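PDB 3TOU: glutathione s-transferase protein, which binds glutathione and probably transfers it to electrophilic substrates as a glutathione transferase. Local coordinates for residues Phe45-Gly49 with Ala61-Ser65; Leu102-Val107 with Cys164-Leu169; Arg142-Asp146 with Asn184-Phe188. One frame throughout, in Å; residues are numbered along the deposited sequence.

Contact 1: residues Phe45-Gly49 with Ala61-Ser65; sequences FNPLG and ALFDS. With GSH (glutathione), chain C.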
# COMPACT_ATOMS: atom_id res chain seq x y z
N PHE A 45 -14.15 -9.19 -8.21
CA PHE A 45 -14.33 -8.43 -6.96
C PHE A 45 -13.34 -7.29 -6.73
O PHE A 45 -13.73 -6.19 -6.37
CB PHE A 45 -14.36 -9.39 -5.77
CG PHE A 45 -15.44 -10.43 -5.90
CD1 PHE A 45 -16.76 -10.11 -5.56
CD2 PHE A 45 -15.17 -11.68 -6.46
CE1 PHE A 45 -17.79 -11.04 -5.72
CE2 PHE A 45 -16.19 -12.62 -6.64
CZ PHE A 45 -17.50 -12.30 -6.27
N ASN A 46 -12.06 -7.56 -6.94
CA ASN A 46 -11.04 -6.53 -6.86
C ASN A 46 -10.48 -6.28 -8.26
O ASN A 46 -9.86 -7.17 -8.83
CB ASN A 46 -9.90 -6.98 -5.95
CG ASN A 46 -8.84 -5.88 -5.72
OD1 ASN A 46 -8.92 -4.77 -6.28
ND2 ASN A 46 -7.86 -6.19 -4.89
N PRO A 47 -10.67 -5.06 -8.79
CA PRO A 47 -10.13 -4.69 -10.12
C PRO A 47 -8.61 -4.82 -10.20
O PRO A 47 -8.08 -5.03 -11.28
CB PRO A 47 -10.52 -3.21 -10.27
CG PRO A 47 -11.15 -2.81 -8.99
CD PRO A 47 -11.50 -4.00 -8.20
N LEU A 48 -7.92 -4.71 -9.07
CA LEU A 48 -6.47 -4.91 -9.06
C LEU A 48 -6.03 -6.38 -9.05
O LEU A 48 -4.84 -6.68 -9.19
CB LEU A 48 -5.84 -4.20 -7.86
CG LEU A 48 -6.26 -2.73 -7.74
CD1 LEU A 48 -5.75 -2.15 -6.41
CD2 LEU A 48 -5.73 -1.93 -8.95
N GLY A 49 -6.99 -7.29 -8.85
CA GLY A 49 -6.69 -8.73 -8.87
C GLY A 49 -5.83 -9.23 -7.72
O GLY A 49 -5.10 -10.21 -7.85
N ALA A 61 -17.28 -4.03 -2.79
CA ALA A 61 -15.97 -4.62 -2.51
C ALA A 61 -15.02 -3.55 -1.99
O ALA A 61 -15.04 -2.41 -2.47
CB ALA A 61 -15.42 -5.26 -3.75
N LEU A 62 -14.19 -3.93 -1.02
CA LEU A 62 -13.24 -3.00 -0.41
C LEU A 62 -11.84 -3.56 -0.51
O LEU A 62 -11.64 -4.77 -0.37
CB LEU A 62 -13.60 -2.81 1.06
CG LEU A 62 -13.15 -1.53 1.71
CD1 LEU A 62 -13.66 -0.32 0.89
CD2 LEU A 62 -13.71 -1.52 3.13
N PHE A 63 -10.86 -2.68 -0.74
CA PHE A 63 -9.45 -3.05 -0.89
C PHE A 63 -8.69 -1.71 -0.74
O PHE A 63 -9.33 -0.66 -0.84
CB PHE A 63 -9.22 -3.70 -2.28
CG PHE A 63 -9.74 -2.85 -3.43
CD1 PHE A 63 -8.92 -1.89 -4.02
CD2 PHE A 63 -11.04 -3.01 -3.89
CE1 PHE A 63 -9.40 -1.08 -5.06
CE2 PHE A 63 -11.53 -2.21 -4.92
CZ PHE A 63 -10.70 -1.25 -5.51
N ASP A 64 -7.38 -1.68 -0.49
CA ASP A 64 -6.53 -2.84 -0.19
C ASP A 64 -6.52 -3.13 1.31
O ASP A 64 -7.43 -2.71 2.03
CB ASP A 64 -5.13 -2.60 -0.74
CG ASP A 64 -4.42 -1.41 -0.10
OD1 ASP A 64 -4.98 -0.73 0.81
OD2 ASP A 64 -3.26 -1.17 -0.50
N SER A 65 -5.50 -3.85 1.80
CA SER A 65 -5.47 -4.24 3.22
C SER A 65 -5.51 -3.07 4.19
O SER A 65 -6.12 -3.18 5.25
CB SER A 65 -4.25 -5.12 3.53
OG SER A 65 -3.05 -4.36 3.46
N1 GSH C . -1.43 -3.27 -1.51
CA1 GSH C . -2.03 -4.59 -1.27
C1 GSH C . -2.55 -4.71 0.15
O11 GSH C . -3.56 -5.42 0.37
O12 GSH C . -2.01 -4.10 1.09
CB1 GSH C . -1.06 -5.72 -1.59
CG1 GSH C . -1.83 -7.04 -1.80
CD1 GSH C . -1.01 -8.10 -2.50
OE1 GSH C . 0.09 -7.75 -3.30
N2 GSH C . -1.41 -9.37 -2.34
CA2 GSH C . -0.83 -10.46 -3.12
C2 GSH C . -1.53 -10.56 -4.43
O2 GSH C . -2.90 -10.73 -4.31
CB2 GSH C . -1.05 -11.81 -2.43
SG2 GSH C . -0.11 -11.88 -0.88
N3 GSH C . -0.87 -10.50 -5.59
CA3 GSH C . -1.50 -10.94 -6.83
C3 GSH C . -1.15 -10.09 -8.02
O31 GSH C . -1.52 -10.40 -9.17
O32 GSH C . -0.46 -9.07 -7.88

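Contact 2: residues Leu102-Val107 with Cys164-Leu169; sequences LLDAAV and CALAYL. With ACT (acetate ion), chain D.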
# COMPACT_ATOMS: atom_id res chain seq x y z
N LEU A 102 8.02 -3.77 4.18
CA LEU A 102 8.83 -4.98 4.39
C LEU A 102 8.12 -6.14 3.66
O LEU A 102 8.77 -6.90 2.93
CB LEU A 102 9.01 -5.28 5.89
CG LEU A 102 9.99 -6.40 6.29
CD1 LEU A 102 10.36 -6.24 7.76
CD2 LEU A 102 9.46 -7.82 6.06
N LEU A 103 6.81 -6.24 3.85
CA LEU A 103 6.01 -7.24 3.13
C LEU A 103 6.13 -7.10 1.62
O LEU A 103 6.29 -8.12 0.94
CB LEU A 103 4.54 -7.22 3.53
CG LEU A 103 4.21 -7.63 4.96
CD1 LEU A 103 2.69 -7.55 5.12
CD2 LEU A 103 4.76 -9.05 5.22
N ASP A 104 6.07 -5.88 1.10
CA ASP A 104 6.20 -5.64 -0.36
C ASP A 104 7.52 -6.24 -0.87
O ASP A 104 7.54 -6.90 -1.91
CB ASP A 104 6.16 -4.14 -0.71
CG ASP A 104 4.78 -3.50 -0.49
OD1 ASP A 104 3.74 -4.21 -0.43
OD2 ASP A 104 4.74 -2.25 -0.41
N ALA A 105 8.60 -6.02 -0.14
CA ALA A 105 9.90 -6.56 -0.52
C ALA A 105 9.95 -8.08 -0.41
O ALA A 105 10.41 -8.74 -1.34
CB ALA A 105 11.02 -5.93 0.29
N ALA A 106 9.46 -8.64 0.70
CA ALA A 106 9.47 -10.10 0.86
C ALA A 106 8.58 -10.80 -0.17
O ALA A 106 8.95 -11.85 -0.72
CB ALA A 106 9.07 -10.49 2.27
N VAL A 107 7.41 -10.22 -0.43
CA VAL A 107 6.50 -10.75 -1.45
C VAL A 107 7.09 -10.62 -2.85
O VAL A 107 6.94 -11.55 -3.66
CB VAL A 107 5.07 -10.09 -1.37
CG1 VAL A 107 4.25 -10.37 -2.62
CG2 VAL A 107 4.35 -10.56 -0.12
N CYS A 164 2.76 -9.36 11.67
CA CYS A 164 2.52 -10.10 10.43
C CYS A 164 3.76 -10.12 9.53
O CYS A 164 4.06 -11.15 8.91
CB CYS A 164 1.34 -9.49 9.67
SG CYS A 164 -0.24 -9.78 10.49
N ALA A 165 4.48 -9.00 9.48
CA ALA A 165 5.74 -8.94 8.72
C ALA A 165 6.83 -9.87 9.26
O ALA A 165 7.46 -10.60 8.48
CB ALA A 165 6.26 -7.50 8.64
N LEU A 166 7.06 -9.86 10.57
CA LEU A 166 8.06 -10.75 11.17
C LEU A 166 7.68 -12.21 10.96
O LEU A 166 8.52 -13.03 10.59
CB LEU A 166 8.26 -10.46 12.66
CG LEU A 166 8.71 -9.03 12.99
CD1 LEU A 166 8.79 -8.82 14.49
CD2 LEU A 166 10.04 -8.71 12.36
N ALA A 167 6.40 -12.53 11.17
CA ALA A 167 5.88 -13.89 10.95
C ALA A 167 6.05 -14.32 9.50
O ALA A 167 6.32 -15.49 9.22
CB ALA A 167 4.42 -13.98 11.32
N TYR A 168 5.86 -13.38 8.58
CA TYR A 168 6.01 -13.69 7.17
C TYR A 168 7.46 -14.02 6.80
O TYR A 168 7.72 -14.91 5.99
CB TYR A 168 5.44 -12.58 6.28
CG TYR A 168 5.41 -12.96 4.82
CD1 TYR A 168 4.52 -13.93 4.36
CD2 TYR A 168 6.30 -12.39 3.92
CE1 TYR A 168 4.51 -14.31 3.02
CE2 TYR A 168 6.30 -12.75 2.58
CZ TYR A 168 5.40 -13.71 2.14
OH TYR A 168 5.42 -14.06 0.79
N LEU A 169 8.41 -13.31 7.41
CA LEU A 169 9.83 -13.66 7.27
C LEU A 169 10.12 -15.08 7.78
O LEU A 169 10.81 -15.83 7.11
CB LEU A 169 10.73 -12.64 7.96
CG LEU A 169 10.76 -11.24 7.34
CD1 LEU A 169 11.73 -10.35 8.14
CD2 LEU A 169 11.17 -11.30 5.85
C ACT D . 2.95 -15.90 -0.42
O ACT D . 2.48 -16.88 -1.04
OXT ACT D . 4.02 -16.10 0.19
CH3 ACT D . 2.27 -14.58 -0.40

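Contact 3: residues Arg142-Asp146 with Asn184-Phe188; sequences RGLAD and NLAAF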
# COMPACT_ATOMS: atom_id res chain seq x y z
N ARG A 142 14.85 0.18 15.81
CA ARG A 142 15.10 1.54 16.31
C ARG A 142 13.83 2.21 16.82
O ARG A 142 13.83 2.84 17.89
CB ARG A 142 15.76 2.42 15.25
CG ARG A 142 17.24 2.12 15.00
CD ARG A 142 17.90 3.24 14.18
NE ARG A 142 17.13 3.57 12.98
CZ ARG A 142 17.33 3.05 11.77
NH1 ARG A 142 18.31 2.17 11.56
NH2 ARG A 142 16.55 3.42 10.77
N GLY A 143 12.74 2.05 16.08
CA GLY A 143 11.46 2.66 16.42
C GLY A 143 10.83 2.11 17.69
O GLY A 143 10.27 2.88 18.48
N LEU A 144 10.91 0.80 17.90
CA LEU A 144 10.31 0.14 19.04
C LEU A 144 11.12 0.42 20.31
O LEU A 144 10.55 0.56 21.40
CB LEU A 144 10.21 -1.37 18.82
CG LEU A 144 9.72 -2.22 20.00
CD1 LEU A 144 8.26 -1.96 20.30
CD2 LEU A 144 9.99 -3.69 19.70
N ALA A 145 12.44 0.50 20.14
CA ALA A 145 13.38 0.72 21.26
C ALA A 145 13.09 -0.24 22.42
O ALA A 145 12.99 -1.45 22.23
CB ALA A 145 13.34 2.19 21.70
N ASP A 146 12.93 0.30 23.63
CA ASP A 146 12.69 -0.49 24.84
C ASP A 146 11.20 -0.63 25.19
O ASP A 146 10.85 -1.15 26.26
CB ASP A 146 13.41 0.19 26.02
CG ASP A 146 12.86 1.58 26.32
OD1 ASP A 146 12.69 2.41 25.39
OD2 ASP A 146 12.57 1.85 27.51
N ASN A 184 15.18 -6.80 20.55
CA ASN A 184 13.90 -6.20 20.92
C ASN A 184 12.74 -6.69 20.04
O ASN A 184 11.63 -6.90 20.53
CB ASN A 184 13.98 -4.67 21.07
CG ASN A 184 14.21 -3.92 19.75
OD1 ASN A 184 14.67 -4.48 18.75
ND2 ASN A 184 13.91 -2.63 19.77
N LEU A 185 13.02 -6.94 18.76
CA LEU A 185 12.02 -7.54 17.86
C LEU A 185 11.73 -8.99 18.21
O LEU A 185 10.58 -9.43 18.12
CB LEU A 185 12.44 -7.42 16.39
CG LEU A 185 12.58 -5.99 15.83
CD1 LEU A 185 12.89 -6.02 14.32
CD2 LEU A 185 11.32 -5.15 16.12
N ALA A 186 12.76 -9.74 18.62
CA ALA A 186 12.57 -11.11 19.07
C ALA A 186 11.60 -11.17 20.25
O ALA A 186 10.68 -11.99 20.26
CB ALA A 186 13.92 -11.77 19.43
N ALA A 187 11.82 -10.30 21.23
CA ALA A 187 10.98 -10.19 22.42
C ALA A 187 9.56 -9.74 22.08
O ALA A 187 8.58 -10.29 22.59
CB ALA A 187 11.61 -9.24 23.44
N PHE A 188 9.47 -8.73 21.20
CA PHE A 188 8.19 -8.23 20.72
C PHE A 188 7.35 -9.36 20.11
O PHE A 188 6.15 -9.50 20.41
CB PHE A 188 8.40 -7.13 19.68
CG PHE A 188 7.15 -6.72 18.96
CD1 PHE A 188 6.30 -5.74 19.51
CD2 PHE A 188 6.80 -7.30 17.74
CE1 PHE A 188 5.13 -5.36 18.84
CE2 PHE A 188 5.62 -6.94 17.07
CZ PHE A 188 4.80 -5.96 17.62

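Contact 1: residues Phe45-Gly49 with Ala61-Ser65
Asn46 lays its amide over the ring of Phe63, and that overlap is the heart of the contact. OD1 of Asn46 stands above the centre of one ring face, 3.5 Å from CG of Phe63, with amide and ring planes only 23° apart. An extended first torsion (chi1 -175°) swings the Asn46 amide out across the ring. Two bonds fix its rotation: OD1 accepts from N of Leu48 at 3.0 Å, an Asx turn in which the donor sits well above the carbonyl plane, while ND2 donates to the backbone O of Lys50. The Asx turn lies within a type I beta turn from Asn46 to Gly49, closed by a backbone bond from Gly49 to Asn46. Pro47 and Leu48 on this turn also pack against the ring, both obliquely. CD of Pro47 lies 3.7 Å from CE2 of Phe63, and CD1 of Leu48 4.0 Å from CD1 of Phe63. Phe63 holds CG between its backbone N and carbonyl carbon (chi1 52°), which directs the ring at the 46-49 turn. Beyond it, CB of Ala61 packs 3.3 Å from O of Phe45.

A cis peptide leads into Asp64, whose OD2 accepts from N1 of glutathione at 3.0 Å and also forms a salt bridge with Arg66 of the second subunit. Ser65 grips the same end of the ligand, its N bonded to O11 and its OG to O12.

This packing of a loop on a strand end lies at the edge of the thioredoxin-like domain: strand 61-62 pairs with strand 53-55, helix 65-74 starts at Ser65, and the second subunit packs on Pro47, Leu48 and Phe63.

Contact 2: residues Leu102-Val107 with Cys164-Leu169
Ala165 meets Leu103 where the two helices come nearest, their CA atoms 5.8 Å apart. CD2 of Leu103 rests on the backbone here, 3.6 Å from CA of Ala165, and the Ala165 methyl touches both that branch and CD2 of Leu102. The small residue lets two leucines of helix 86-114 close in on helix 157-172. The axes run nearly parallel, 21° apart and 9.9 Å at closest approach, as neighbours in the all-helical C-terminal domain of the glutathione transferase fold; Leu102 also packs on helix 123-144.

One turn on, Tyr168 extends its ring across helix 86-114, with CG trans to its own N (chi1 -172°). CD2 of Leu103 packs 3.7 Å from CB of Tyr168, at the root of the ring. Farther out, the methyl of Ala106 lies at the ring edge, 3.6 Å from CE2 of Tyr168, and Val107 crosses near the hydroxyl end through CG2. The phenol OH donates to OXT of an acetate ion at 2.5 Å, a group probably from the crystallisation liquor that Arg172 also binds.

Leu169 meets Leu102 tip to tip, CG of Leu169 3.9 Å from CD2 of Leu102, while its own CD2 reaches the Ala106 methyl.

Contact 3: residues Arg142-Asp146 with Asn184-Phe188
Helix 123-144 ends beside the start of helix 183-193, and the chain turns out of the first helix at Ala145, which has positive phi (48°). CA of Ala145 and CA of Asn184, the nearest pair across the contact, are 6.9 Å apart. That turn presents the Ala145 carbonyl to the second helix while the Ala145 methyl points away from it.

The carbonyl is met by the side-chain amide of Asn184. ND2 of Asn184 donates to O of Ala145 at 2.9 Å, with an N-H...O angle of 176°. The bond runs along a lone pair of the acceptor, in the carbonyl plane, and the acceptor in turn lies almost exactly in the plane of the amide. Asn184 keeps its CG between its own N and carbonyl carbon (chi1 68°), a rotamer that brings the amide across to the loop. The other end, OD1, bonds to OG of Ser141 on helix 123-144, so both ends of the amide are tied to the neighbouring helix and the residue just beyond it.

Next to this polar clasp sits Leu144, and its CD2 does most of the touching. That methyl lies 3.7 Å from O of Asn184, 3.8 Å from CB of Phe188 and 4.1 Å from CD2 of Leu185. The Phe188 ring continues inward, where it packs on helix 157-172; Leu185 also touches Leu137 and Met140.

Bonded at both amide ends, Asn184 is limited in rotation, and its in-plane bond gives a carbonyl beyond the helix end a directed partner, while the adjoining Leu144 contacts are mostly apolar packing, without direction.

In the fold
Contact 1 belongs to the thioredoxin-like N-terminal domain, contacts 2 and 3 to the helical one. The bound glutathione lies between them: contact 1 holds it directly through Asp64 and Ser65, and in contact 2 the Val107 side chain comes within about 5 Å of a bound glutathione. The centres of contacts 1 and 2 are 20 Å apart, with nearest atoms about 7 Å from each other. Contacts 2 and 3, 17 Å apart between centres, do touch, because CD1 of Leu166 packs 4.1 Å from CD2 of Phe188. Contact 3, its centre 33 Å from that of contact 1 and across the chain's centre from it, lies away from the ligand.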